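Lactococcal phage P2 ORF15 (Lactococcus phage p2, PDB 2WZP) probably forms, as the distal tail (Dit) protein, a ring-shaped hub at the distal end of the phage tail on which other baseplate proteins assemble. Local coordinates at residues Leu64-Asn69 with Arg82-Pro87; Ala133-Ala138 with Phe158-Lys163; Glu222-Phe227 with Phe317-Lys322; Glu251-Val256 with Arg300-Gly305. All coordinates share one frame; numbering follows the deposited sequence.

Contact 1 of 4, residues Leu64-Asn69 with Arg82-Pro87; sequences LQSTNN and RSITQP
Q65 and T85 face each other as a hydrogen-bonded pair, and the side chain of Q65 leans across the second strand to reach P87. Q65 CB lies 4.0 Å from T85 O. CG stands anti to the carbonyl carbon (chi1 -66°), and a bend at chi2 then turns the amide toward residues 82-87. Q65 CD lies near T85 O, Q65 OE1 comes to 3.6 Å from T85 CG2, and Q65 NE2 ends on the proline ring, 3.5 Å from P87 CG. Strands 64-67 and 83-85 form a two-stranded antiparallel ladder at the base of a β-arm that continues into strands 71-73 and 76-78. Q65 and T85 exchange two backbone hydrogen bonds, as do T67 and S83; T67 N reaches S83 O at 2.9 Å. On the face of Q65, T67 CG2 packs against S83 CB. On the other face, in a non-hydrogen-bonded pair, S66 OG meets I84 CD1 at 3.8 Å, while L64 CD2 lies obliquely against I84 CG1. N68 and R82 run side by side, N68 OD1 beside R82 CB, with amide and guanidinium planes turned 69° apart. L64 and Q65 also pair with a strand of a neighbouring subunit, so the sheet crosses that interface, and N74 and Q72 of another subunit bond to the backbone N of I84 and Q86.

Contact 2 of 4, residues Ala133-Ala138 with Phe158-Lys163; sequences ADLALA and FDIITK
Backbone hydrogen bonds join A133-A138 to F158-K163, on strands 130-140 and 153-163, neighbours inside the large antiparallel sheet of the N-terminal domain. A136 and D159 form an antiparallel hydrogen-bonded pair, in which D159 N meets A136 O nearly end-on to the carbonyl at 2.7 Å. Further along, D134 O accepts from two successive amides: I161 N at 2.9 Å, and T162 N at 3.2 Å, the latter in the carbonyl plane on a lone pair. I161 and T162 both opposite D134 make a classic β bulge, which shifts the register by one residue where the chain turns a corner; T162 O accepts from D134 N. Apolar contacts gather on L135. Its CG lies beside the backbone N (chi1 -56°), and the two branches part from there: L135 CD1 sits over one face of the F158 ring in a CH-π contact, 4.0 Å from the centroid and nearer the ring's margin than its middle, while L135 CD2 lies alongside I160 CD1 at 3.8 Å. L135 and F158 cross at about a right angle. On the face of A136, I161 CD1 rests on A136 CB, and I70 of a neighbouring subunit packs on I161 and D159. Among polar links, a water donates to L137 O and D159 OD2, while D159 OD1 takes Q88 NE2. Buried D134 accepts from Y165 and T121 through OD1, while OD2 pairs with K320.

Contact 3 of 4, residues Glu222-Phe227 with Phe317-Lys322; sequences EEIFSF and FKIKRK
The rings of F227 and F317 lie side by side at the apolar centre, nearly parallel (10°) but displaced past each other, with centroids 5.0 Å apart and little ring-on-ring overlap. F227 reaches this place with CG between its backbone N and carbonyl carbon (chi1 58°), and its CB packs on I319 CG1. The other branch of I319, CG2, meets I224 CG2 at 3.6 Å, while I224 CD1 lies in the plane of the F227 ring at its edge. W218 and I302 pack on I224, and F172 meets F317 edge-to-face. Around this core strands 224-233 and 312-322 pair as antiparallel neighbours in a sheet of the C-terminal domain, although the chain turns a corner at F225. F225 N bonds K320 O almost straight at 2.7 Å, and K320 N bonds S226 O. Farther out, K322, extended as far as CE, crosses the F225 ring at about a right angle, K322 CG 3.8 Å from the F225 centroid in a CH-π contact. A bend at its last torsion then brings K322 NZ to E223 OE2 at 2.8 Å, on the syn side and somewhat out of the carboxylate plane; D324 shares this lysine. A looser salt bridge joins E222 OE2 and R321 NH1 at 3.4 Å, with OE2 at the guanidinium edge, and R321 NH2 goes to E168. A water joins S226 OG to K320 NZ. The outer edge is thus charge-paired, whereas K320 is a buried amine whose charge D134 probably stabilises.

Contact 4 of 4, residues Glu251-Val256 with Arg300-Gly305; sequences EYTAIV and RIIEKG
Y252 lays its ring against E303, whose CG stands on one side of it, 4.1 Å from the plane of the Y252 ring. With chi1 at 65° the tyrosine ring is tucked over its own backbone and projects from strand 251-257 toward the loop ahead of strand 305-310. The ring edge takes the backbone: I301 O is near the ring plane at 3.5 Å from Y252 CE1, and I302 CA also approaches from the edge. At the tip, Y252 OH accepts a hydrogen bond from E303 N at 2.8 Å, with an N-H...O angle of 149°. Y252 OH also donates to a water in the ring plane, 2.7 Å from the water O, and this water donates to E303 O. Both the amide and the carbonyl of one residue are therefore engaged by a single phenol, one directly and one through water. I302 CG2 lies 3.7 Å from Y252 OH. On its other branch, I302 CD1 meets T253 CG2 crosswise at 4.2 Å, while T253 OG1 bonds to T299 O. Strand 251-257 is an outermost strand, within this chain, of a four-stranded antiparallel sheet in the C-terminal domain, and Y252 and T253 also pack on F244 in the strand beside it. As the hydroxyl accepts from the amide and donates its O-H in a hydrogen bond to water, the geometry is consistent with a neutral phenol that ties an otherwise irregular surface loop to the sheet edge.

Contacts 1, 2 and 3 follow one another along the chain, and contact 4 is nested inside the loop closed by contact 3. Contacts 1 and 2, with centres about 17 Å apart, are joined where Q86 OE1 meets K163 NZ at 2.8 Å. Contacts 2 and 3, with centres also about 17 Å apart, link the N-terminal and C-terminal domains through the salt bridge D134 OD2 to K320 NZ, 3.1 Å, and through T162 packing on the F225 ring. Contacts 3 and 4, about 13 Å between centres, share an apolar patch where F227 CZ lies 3.8 Å from I255 CD1. Contacts 1, 2 and 3 all touch one neighbouring subunit.

Contact 1 of 4, residues Leu64-Asn69 with Arg82-Pro87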
# COMPACT_ATOMS: atom_id res chain seq x y z
N LEU M 64 26.26 -4.60 -13.41
CA LEU M 64 26.65 -6.01 -13.25
C LEU M 64 26.69 -6.41 -11.79
O LEU M 64 26.61 -5.55 -10.89
CB LEU M 64 28.03 -6.32 -13.92
CG LEU M 64 29.26 -5.47 -13.60
CD1 LEU M 64 29.75 -5.72 -12.20
CD2 LEU M 64 30.39 -5.87 -14.48
N GLN M 65 26.90 -7.71 -11.58
CA GLN M 65 27.04 -8.30 -10.25
C GLN M 65 28.33 -9.08 -10.25
O GLN M 65 28.79 -9.53 -11.30
CB GLN M 65 25.87 -9.23 -9.87
CG GLN M 65 24.52 -8.55 -9.71
CD GLN M 65 23.74 -8.59 -11.00
OE1 GLN M 65 23.41 -9.67 -11.54
NE2 GLN M 65 23.41 -7.41 -11.52
N SER M 66 28.91 -9.23 -9.06
CA SER M 66 30.12 -9.98 -8.86
C SER M 66 30.05 -10.79 -7.57
O SER M 66 29.38 -10.40 -6.61
CB SER M 66 31.32 -9.05 -8.86
OG SER M 66 32.51 -9.81 -9.01
N THR M 67 30.72 -11.93 -7.56
CA THR M 67 30.85 -12.75 -6.36
C THR M 67 32.27 -13.18 -6.22
O THR M 67 32.93 -13.45 -7.23
CB THR M 67 29.89 -13.93 -6.33
OG1 THR M 67 29.90 -14.44 -4.98
CG2 THR M 67 30.26 -15.05 -7.32
N ASN M 68 32.76 -13.24 -4.98
CA ASN M 68 34.11 -13.75 -4.73
C ASN M 68 34.03 -14.95 -3.83
O ASN M 68 35.06 -15.38 -3.29
CB ASN M 68 35.02 -12.67 -4.14
CG ASN M 68 35.47 -11.69 -5.16
OD1 ASN M 68 36.59 -11.79 -5.67
ND2 ASN M 68 34.61 -10.72 -5.47
N ASN M 69 32.79 -15.48 -3.64
CA ASN M 69 32.50 -16.66 -2.81
C ASN M 69 33.17 -16.53 -1.45
O ASN M 69 33.86 -17.46 -1.00
CB ASN M 69 32.94 -17.96 -3.51
CG ASN M 69 32.20 -18.23 -4.78
OD1 ASN M 69 31.02 -18.58 -4.75
ND2 ASN M 69 32.85 -17.99 -5.92
N ARG M 82 36.38 -15.45 -8.11
CA ARG M 82 35.67 -14.26 -8.54
C ARG M 82 34.93 -14.58 -9.84
O ARG M 82 35.46 -15.24 -10.74
CB ARG M 82 36.65 -13.09 -8.62
CG ARG M 82 36.51 -12.20 -9.81
CD ARG M 82 35.92 -10.85 -9.50
NE ARG M 82 35.87 -10.12 -10.76
CZ ARG M 82 36.69 -9.12 -11.08
NH1 ARG M 82 36.60 -8.56 -12.29
NH2 ARG M 82 37.57 -8.66 -10.20
N SER M 83 33.66 -14.16 -9.89
CA SER M 83 32.77 -14.42 -11.01
C SER M 83 31.88 -13.21 -11.25
O SER M 83 31.37 -12.64 -10.30
CB SER M 83 31.90 -15.63 -10.68
OG SER M 83 31.22 -16.12 -11.82
N ILE M 84 31.71 -12.82 -12.51
CA ILE M 84 30.85 -11.72 -12.93
C ILE M 84 29.57 -12.31 -13.51
O ILE M 84 29.60 -13.35 -14.16
CB ILE M 84 31.60 -10.74 -13.91
CG1 ILE M 84 32.03 -9.49 -13.19
CG2 ILE M 84 30.83 -10.35 -15.19
CD1 ILE M 84 33.33 -9.57 -12.67
N THR M 85 28.45 -11.66 -13.24
CA THR M 85 27.14 -12.02 -13.76
C THR M 85 26.60 -10.76 -14.44
O THR M 85 26.55 -9.69 -13.83
CB THR M 85 26.23 -12.54 -12.64
OG1 THR M 85 26.67 -13.83 -12.23
CG2 THR M 85 24.78 -12.64 -13.05
N GLN M 86 26.23 -10.89 -15.70
CA GLN M 86 25.65 -9.78 -16.45
C GLN M 86 24.13 -9.91 -16.39
O GLN M 86 23.60 -10.94 -16.82
CB GLN M 86 26.17 -9.76 -17.90
CG GLN M 86 27.68 -9.47 -18.01
CD GLN M 86 28.01 -8.03 -17.76
OE1 GLN M 86 27.17 -7.23 -17.33
NE2 GLN M 86 29.24 -7.65 -18.03
N PRO M 87 23.41 -8.94 -15.81
CA PRO M 87 21.95 -9.09 -15.73
C PRO M 87 21.26 -8.93 -17.07
O PRO M 87 21.84 -8.33 -17.98
CB PRO M 87 21.54 -7.98 -14.75
CG PRO M 87 22.57 -6.95 -14.88
CD PRO M 87 23.85 -7.67 -15.19

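Contact 2 of 4, residues Ala133-Ala138 with Phe158-Lys163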
# COMPACT_ATOMS: atom_id res chain seq x y z
N ALA M 133 26.49 -5.37 -27.76
CA ALA M 133 26.08 -6.48 -26.91
C ALA M 133 25.30 -7.45 -27.75
O ALA M 133 24.33 -7.04 -28.37
CB ALA M 133 25.22 -5.99 -25.74
N ASP M 134 25.74 -8.71 -27.83
CA ASP M 134 24.98 -9.77 -28.52
C ASP M 134 23.95 -10.25 -27.53
O ASP M 134 24.30 -10.64 -26.40
CB ASP M 134 25.87 -10.95 -28.96
CG ASP M 134 26.89 -10.58 -30.00
OD1 ASP M 134 26.71 -9.52 -30.67
OD2 ASP M 134 27.85 -11.37 -30.18
N LEU M 135 22.67 -10.14 -27.92
CA LEU M 135 21.51 -10.46 -27.09
C LEU M 135 20.59 -11.50 -27.74
O LEU M 135 20.58 -11.68 -28.96
CB LEU M 135 20.69 -9.16 -26.92
CG LEU M 135 21.38 -7.93 -26.34
CD1 LEU M 135 20.44 -6.75 -26.36
CD2 LEU M 135 21.87 -8.19 -24.90
N ALA M 136 19.78 -12.14 -26.91
CA ALA M 136 18.78 -13.10 -27.34
C ALA M 136 17.50 -12.71 -26.60
O ALA M 136 17.52 -12.47 -25.39
CB ALA M 136 19.21 -14.50 -26.96
N LEU M 137 16.39 -12.58 -27.34
CA LEU M 137 15.09 -12.24 -26.80
C LEU M 137 14.74 -13.27 -25.70
O LEU M 137 14.92 -14.48 -25.90
CB LEU M 137 14.10 -12.28 -27.96
CG LEU M 137 12.64 -11.80 -27.79
CD1 LEU M 137 11.73 -12.85 -27.22
CD2 LEU M 137 12.51 -10.42 -27.30
N ALA M 138 14.29 -12.77 -24.53
CA ALA M 138 13.87 -13.58 -23.39
C ALA M 138 12.34 -13.52 -23.30
O ALA M 138 11.69 -14.54 -23.03
CB ALA M 138 14.51 -13.09 -22.12
N PHE M 158 15.94 -9.12 -22.78
CA PHE M 158 16.99 -9.84 -23.46
C PHE M 158 17.90 -10.53 -22.53
O PHE M 158 18.37 -9.95 -21.54
CB PHE M 158 17.84 -8.88 -24.30
CG PHE M 158 17.14 -8.26 -25.47
CD1 PHE M 158 17.05 -8.93 -26.68
CD2 PHE M 158 16.61 -6.97 -25.37
CE1 PHE M 158 16.41 -8.33 -27.77
CE2 PHE M 158 15.99 -6.37 -26.48
CZ PHE M 158 15.89 -7.07 -27.67
N ASP M 159 18.26 -11.75 -22.91
CA ASP M 159 19.30 -12.52 -22.26
C ASP M 159 20.61 -12.03 -22.88
O ASP M 159 20.66 -11.77 -24.08
CB ASP M 159 19.14 -14.02 -22.54
CG ASP M 159 18.22 -14.75 -21.60
OD1 ASP M 159 18.29 -14.48 -20.36
OD2 ASP M 159 17.56 -15.73 -22.05
N ILE M 160 21.64 -11.90 -22.08
CA ILE M 160 22.98 -11.47 -22.47
C ILE M 160 23.78 -12.65 -23.00
O ILE M 160 23.75 -13.74 -22.41
CB ILE M 160 23.71 -10.87 -21.22
CG1 ILE M 160 22.92 -9.74 -20.52
CG2 ILE M 160 25.17 -10.50 -21.52
CD1 ILE M 160 22.70 -8.42 -21.23
N ILE M 161 24.55 -12.43 -24.08
CA ILE M 161 25.46 -13.42 -24.64
C ILE M 161 26.82 -12.86 -24.48
O ILE M 161 27.66 -13.48 -23.82
CB ILE M 161 25.13 -13.83 -26.10
CG1 ILE M 161 23.75 -14.49 -26.15
CG2 ILE M 161 26.22 -14.75 -26.71
CD1 ILE M 161 23.01 -14.20 -27.36
N THR M 162 27.04 -11.65 -25.02
CA THR M 162 28.34 -10.98 -25.00
C THR M 162 28.10 -9.53 -24.68
O THR M 162 27.63 -8.81 -25.53
CB THR M 162 29.03 -11.23 -26.34
OG1 THR M 162 29.32 -12.62 -26.44
CG2 THR M 162 30.31 -10.51 -26.45
N LYS M 163 28.32 -9.13 -23.44
CA LYS M 163 28.05 -7.75 -23.09
C LYS M 163 29.24 -6.86 -23.00
O LYS M 163 30.09 -7.00 -22.14
CB LYS M 163 27.21 -7.64 -21.83
CG LYS M 163 26.67 -6.27 -21.63
CD LYS M 163 26.00 -6.21 -20.33
CE LYS M 163 26.07 -4.87 -19.74
NZ LYS M 163 25.90 -4.99 -18.30
O HOH W 1 16.81 -16.20 -24.76

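Contact 3 of 4, residues Glu222-Phe227 with Phe317-Lys322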
# COMPACT_ATOMS: atom_id res chain seq x y z
N GLU M 222 45.05 -6.46 -23.33
CA GLU M 222 43.67 -6.34 -22.84
C GLU M 222 42.89 -7.64 -22.82
O GLU M 222 43.32 -8.63 -23.43
CB GLU M 222 42.89 -5.32 -23.70
CG GLU M 222 43.64 -4.02 -23.99
CD GLU M 222 43.51 -2.86 -23.00
OE1 GLU M 222 43.35 -3.10 -21.78
OE2 GLU M 222 43.56 -1.70 -23.47
N GLU M 223 41.71 -7.63 -22.16
CA GLU M 223 40.77 -8.77 -22.12
C GLU M 223 40.04 -8.85 -23.47
O GLU M 223 39.75 -7.82 -24.09
CB GLU M 223 39.73 -8.54 -21.05
CG GLU M 223 40.00 -9.30 -19.78
CD GLU M 223 38.80 -9.24 -18.85
OE1 GLU M 223 38.65 -8.22 -18.15
OE2 GLU M 223 37.97 -10.18 -18.89
N ILE M 224 39.73 -10.09 -23.91
CA ILE M 224 38.99 -10.35 -25.15
C ILE M 224 37.89 -11.37 -24.82
O ILE M 224 37.94 -12.03 -23.78
CB ILE M 224 39.94 -10.85 -26.31
CG1 ILE M 224 40.45 -12.30 -26.09
CG2 ILE M 224 41.10 -9.88 -26.60
CD1 ILE M 224 40.76 -13.03 -27.33
N PHE M 225 36.89 -11.50 -25.70
CA PHE M 225 35.83 -12.50 -25.57
C PHE M 225 36.28 -13.72 -26.33
O PHE M 225 36.17 -14.84 -25.83
CB PHE M 225 34.52 -11.98 -26.16
CG PHE M 225 33.68 -11.19 -25.19
CD1 PHE M 225 33.00 -11.84 -24.15
CD2 PHE M 225 33.55 -9.82 -25.31
CE1 PHE M 225 32.26 -11.12 -23.23
CE2 PHE M 225 32.77 -9.10 -24.40
CZ PHE M 225 32.15 -9.75 -23.35
N SER M 226 36.80 -13.47 -27.53
CA SER M 226 37.23 -14.47 -28.50
C SER M 226 37.85 -13.75 -29.69
O SER M 226 37.87 -12.52 -29.77
CB SER M 226 36.01 -15.26 -28.99
OG SER M 226 35.00 -14.44 -29.55
N PHE M 227 38.33 -14.53 -30.63
CA PHE M 227 38.88 -13.98 -31.85
C PHE M 227 38.52 -14.90 -32.98
O PHE M 227 38.15 -16.07 -32.78
CB PHE M 227 40.41 -13.73 -31.74
CG PHE M 227 41.21 -14.96 -31.42
CD1 PHE M 227 41.45 -15.34 -30.10
CD2 PHE M 227 41.66 -15.80 -32.43
CE1 PHE M 227 42.15 -16.50 -29.80
CE2 PHE M 227 42.35 -16.97 -32.14
CZ PHE M 227 42.61 -17.29 -30.83
N PHE M 317 43.31 -11.25 -38.30
CA PHE M 317 42.43 -11.42 -37.15
C PHE M 317 41.33 -10.37 -37.05
O PHE M 317 41.50 -9.22 -37.48
CB PHE M 317 43.28 -11.41 -35.86
CG PHE M 317 43.82 -12.74 -35.39
CD1 PHE M 317 43.80 -13.08 -34.04
CD2 PHE M 317 44.36 -13.65 -36.29
CE1 PHE M 317 44.32 -14.29 -33.61
CE2 PHE M 317 44.85 -14.88 -35.86
CZ PHE M 317 44.81 -15.20 -34.52
N LYS M 318 40.20 -10.77 -36.46
CA LYS M 318 39.06 -9.94 -36.07
C LYS M 318 38.82 -10.33 -34.62
O LYS M 318 38.34 -11.44 -34.34
CB LYS M 318 37.83 -10.19 -36.94
CG LYS M 318 36.74 -9.15 -36.74
CD LYS M 318 35.50 -9.52 -37.52
CE LYS M 318 34.50 -8.41 -37.42
NZ LYS M 318 33.25 -8.69 -38.15
N ILE M 319 39.31 -9.50 -33.71
CA ILE M 319 39.26 -9.73 -32.27
C ILE M 319 38.06 -9.10 -31.66
O ILE M 319 37.74 -7.96 -31.98
CB ILE M 319 40.57 -9.27 -31.63
CG1 ILE M 319 41.76 -10.07 -32.20
CG2 ILE M 319 40.52 -9.37 -30.11
CD1 ILE M 319 42.80 -9.28 -32.69
N LYS M 320 37.37 -9.86 -30.79
CA LYS M 320 36.20 -9.39 -30.08
C LYS M 320 36.70 -8.93 -28.72
O LYS M 320 36.87 -9.74 -27.81
CB LYS M 320 35.12 -10.48 -29.99
CG LYS M 320 33.74 -9.89 -29.83
CD LYS M 320 32.73 -10.93 -29.37
CE LYS M 320 31.65 -11.26 -30.37
NZ LYS M 320 30.77 -12.32 -29.84
N ARG M 321 37.00 -7.61 -28.62
CA ARG M 321 37.50 -6.98 -27.39
C ARG M 321 36.43 -6.96 -26.31
O ARG M 321 35.27 -6.95 -26.64
CB ARG M 321 38.02 -5.57 -27.69
CG ARG M 321 39.17 -5.58 -28.70
CD ARG M 321 39.85 -4.26 -28.87
NE ARG M 321 40.40 -3.69 -27.65
CZ ARG M 321 41.64 -3.24 -27.53
NH1 ARG M 321 42.05 -2.70 -26.39
NH2 ARG M 321 42.48 -3.29 -28.56
N LYS M 322 36.80 -7.01 -25.02
CA LYS M 322 35.87 -7.16 -23.90
C LYS M 322 35.94 -6.03 -22.89
O LYS M 322 37.03 -5.56 -22.56
CB LYS M 322 36.18 -8.52 -23.21
CG LYS M 322 35.40 -8.88 -21.93
CD LYS M 322 35.72 -10.29 -21.52
CE LYS M 322 34.78 -10.89 -20.52
NZ LYS M 322 35.28 -10.73 -19.15
O HOH W 2 32.35 -14.45 -28.13

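Contact 4 of 4, residues Glu251-Val256 with Arg300-Gly305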
# COMPACT_ATOMS: atom_id res chain seq x y z
N GLU M 251 54.83 -20.61 -23.29
CA GLU M 251 53.62 -21.00 -24.00
C GLU M 251 52.62 -21.65 -23.05
O GLU M 251 53.00 -22.52 -22.27
CB GLU M 251 53.95 -21.91 -25.18
CG GLU M 251 52.75 -22.36 -25.98
CD GLU M 251 53.09 -23.42 -26.99
OE1 GLU M 251 54.13 -23.28 -27.67
OE2 GLU M 251 52.30 -24.39 -27.12
N TYR M 252 51.36 -21.19 -23.10
CA TYR M 252 50.31 -21.72 -22.22
C TYR M 252 49.13 -22.34 -23.00
O TYR M 252 48.32 -23.04 -22.40
CB TYR M 252 49.83 -20.64 -21.22
CG TYR M 252 49.15 -19.45 -21.87
CD1 TYR M 252 47.77 -19.45 -22.09
CD2 TYR M 252 49.88 -18.35 -22.30
CE1 TYR M 252 47.14 -18.38 -22.73
CE2 TYR M 252 49.26 -17.27 -22.92
CZ TYR M 252 47.89 -17.29 -23.14
OH TYR M 252 47.27 -16.25 -23.78
N THR M 253 49.02 -22.04 -24.31
CA THR M 253 47.99 -22.54 -25.25
C THR M 253 48.41 -22.28 -26.71
O THR M 253 49.24 -21.39 -26.97
CB THR M 253 46.56 -22.02 -24.92
OG1 THR M 253 45.61 -22.94 -25.46
CG2 THR M 253 46.27 -20.62 -25.50
N ALA M 254 47.82 -23.06 -27.65
CA ALA M 254 48.08 -22.96 -29.09
C ALA M 254 47.00 -23.71 -29.89
O ALA M 254 46.48 -24.74 -29.44
CB ALA M 254 49.44 -23.55 -29.42
N ILE M 255 46.69 -23.20 -31.08
CA ILE M 255 45.74 -23.80 -32.02
C ILE M 255 46.60 -24.14 -33.24
O ILE M 255 46.95 -23.24 -33.99
CB ILE M 255 44.57 -22.82 -32.34
CG1 ILE M 255 43.84 -22.39 -31.04
CG2 ILE M 255 43.59 -23.44 -33.34
CD1 ILE M 255 43.18 -21.06 -31.10
N VAL M 256 47.05 -25.41 -33.35
CA VAL M 256 47.97 -25.92 -34.38
C VAL M 256 47.31 -27.11 -35.10
O VAL M 256 46.66 -27.94 -34.46
CB VAL M 256 49.36 -26.31 -33.78
CG1 VAL M 256 50.37 -26.66 -34.85
CG2 VAL M 256 49.91 -25.20 -32.90
N ARG M 300 41.16 -21.62 -24.06
CA ARG M 300 40.68 -20.60 -25.00
C ARG M 300 40.85 -19.25 -24.31
O ARG M 300 40.65 -18.22 -24.95
CB ARG M 300 39.17 -20.81 -25.30
CG ARG M 300 38.80 -21.73 -26.49
CD ARG M 300 37.27 -21.79 -26.80
NE ARG M 300 36.54 -22.44 -25.71
CZ ARG M 300 36.08 -21.80 -24.63
NH1 ARG M 300 36.19 -20.48 -24.53
NH2 ARG M 300 35.50 -22.48 -23.64
N ILE M 301 41.18 -19.25 -22.99
CA ILE M 301 41.34 -18.05 -22.17
C ILE M 301 42.70 -17.40 -22.48
O ILE M 301 43.76 -17.89 -22.05
CB ILE M 301 41.13 -18.30 -20.63
CG1 ILE M 301 39.88 -19.13 -20.25
CG2 ILE M 301 41.21 -17.02 -19.83
CD1 ILE M 301 38.49 -18.81 -21.03
N ILE M 302 42.65 -16.30 -23.22
CA ILE M 302 43.82 -15.56 -23.66
C ILE M 302 44.30 -14.57 -22.60
O ILE M 302 43.58 -13.64 -22.21
CB ILE M 302 43.59 -14.92 -25.06
CG1 ILE M 302 43.08 -15.93 -26.13
CG2 ILE M 302 44.78 -14.13 -25.54
CD1 ILE M 302 43.74 -17.36 -26.27
N GLU M 303 45.54 -14.79 -22.14
CA GLU M 303 46.20 -13.98 -21.12
C GLU M 303 47.04 -12.89 -21.79
O GLU M 303 47.35 -12.97 -22.98
CB GLU M 303 47.14 -14.86 -20.27
CG GLU M 303 46.47 -15.96 -19.46
CD GLU M 303 45.40 -15.52 -18.48
OE1 GLU M 303 44.33 -16.18 -18.45
OE2 GLU M 303 45.61 -14.53 -17.75
N LYS M 304 47.47 -11.92 -20.98
CA LYS M 304 48.40 -10.88 -21.40
C LYS M 304 49.72 -11.56 -21.74
O LYS M 304 50.11 -12.54 -21.11
CB LYS M 304 48.60 -9.83 -20.30
CG LYS M 304 47.39 -8.90 -20.12
CD LYS M 304 47.62 -7.86 -19.02
CE LYS M 304 46.31 -7.26 -18.54
NZ LYS M 304 46.50 -6.38 -17.35
N GLY M 305 50.34 -11.08 -22.79
CA GLY M 305 51.58 -11.62 -23.31
C GLY M 305 51.59 -11.41 -24.79
O GLY M 305 51.29 -10.30 -25.26
O HOH W 3 48.91 -14.30 -24.52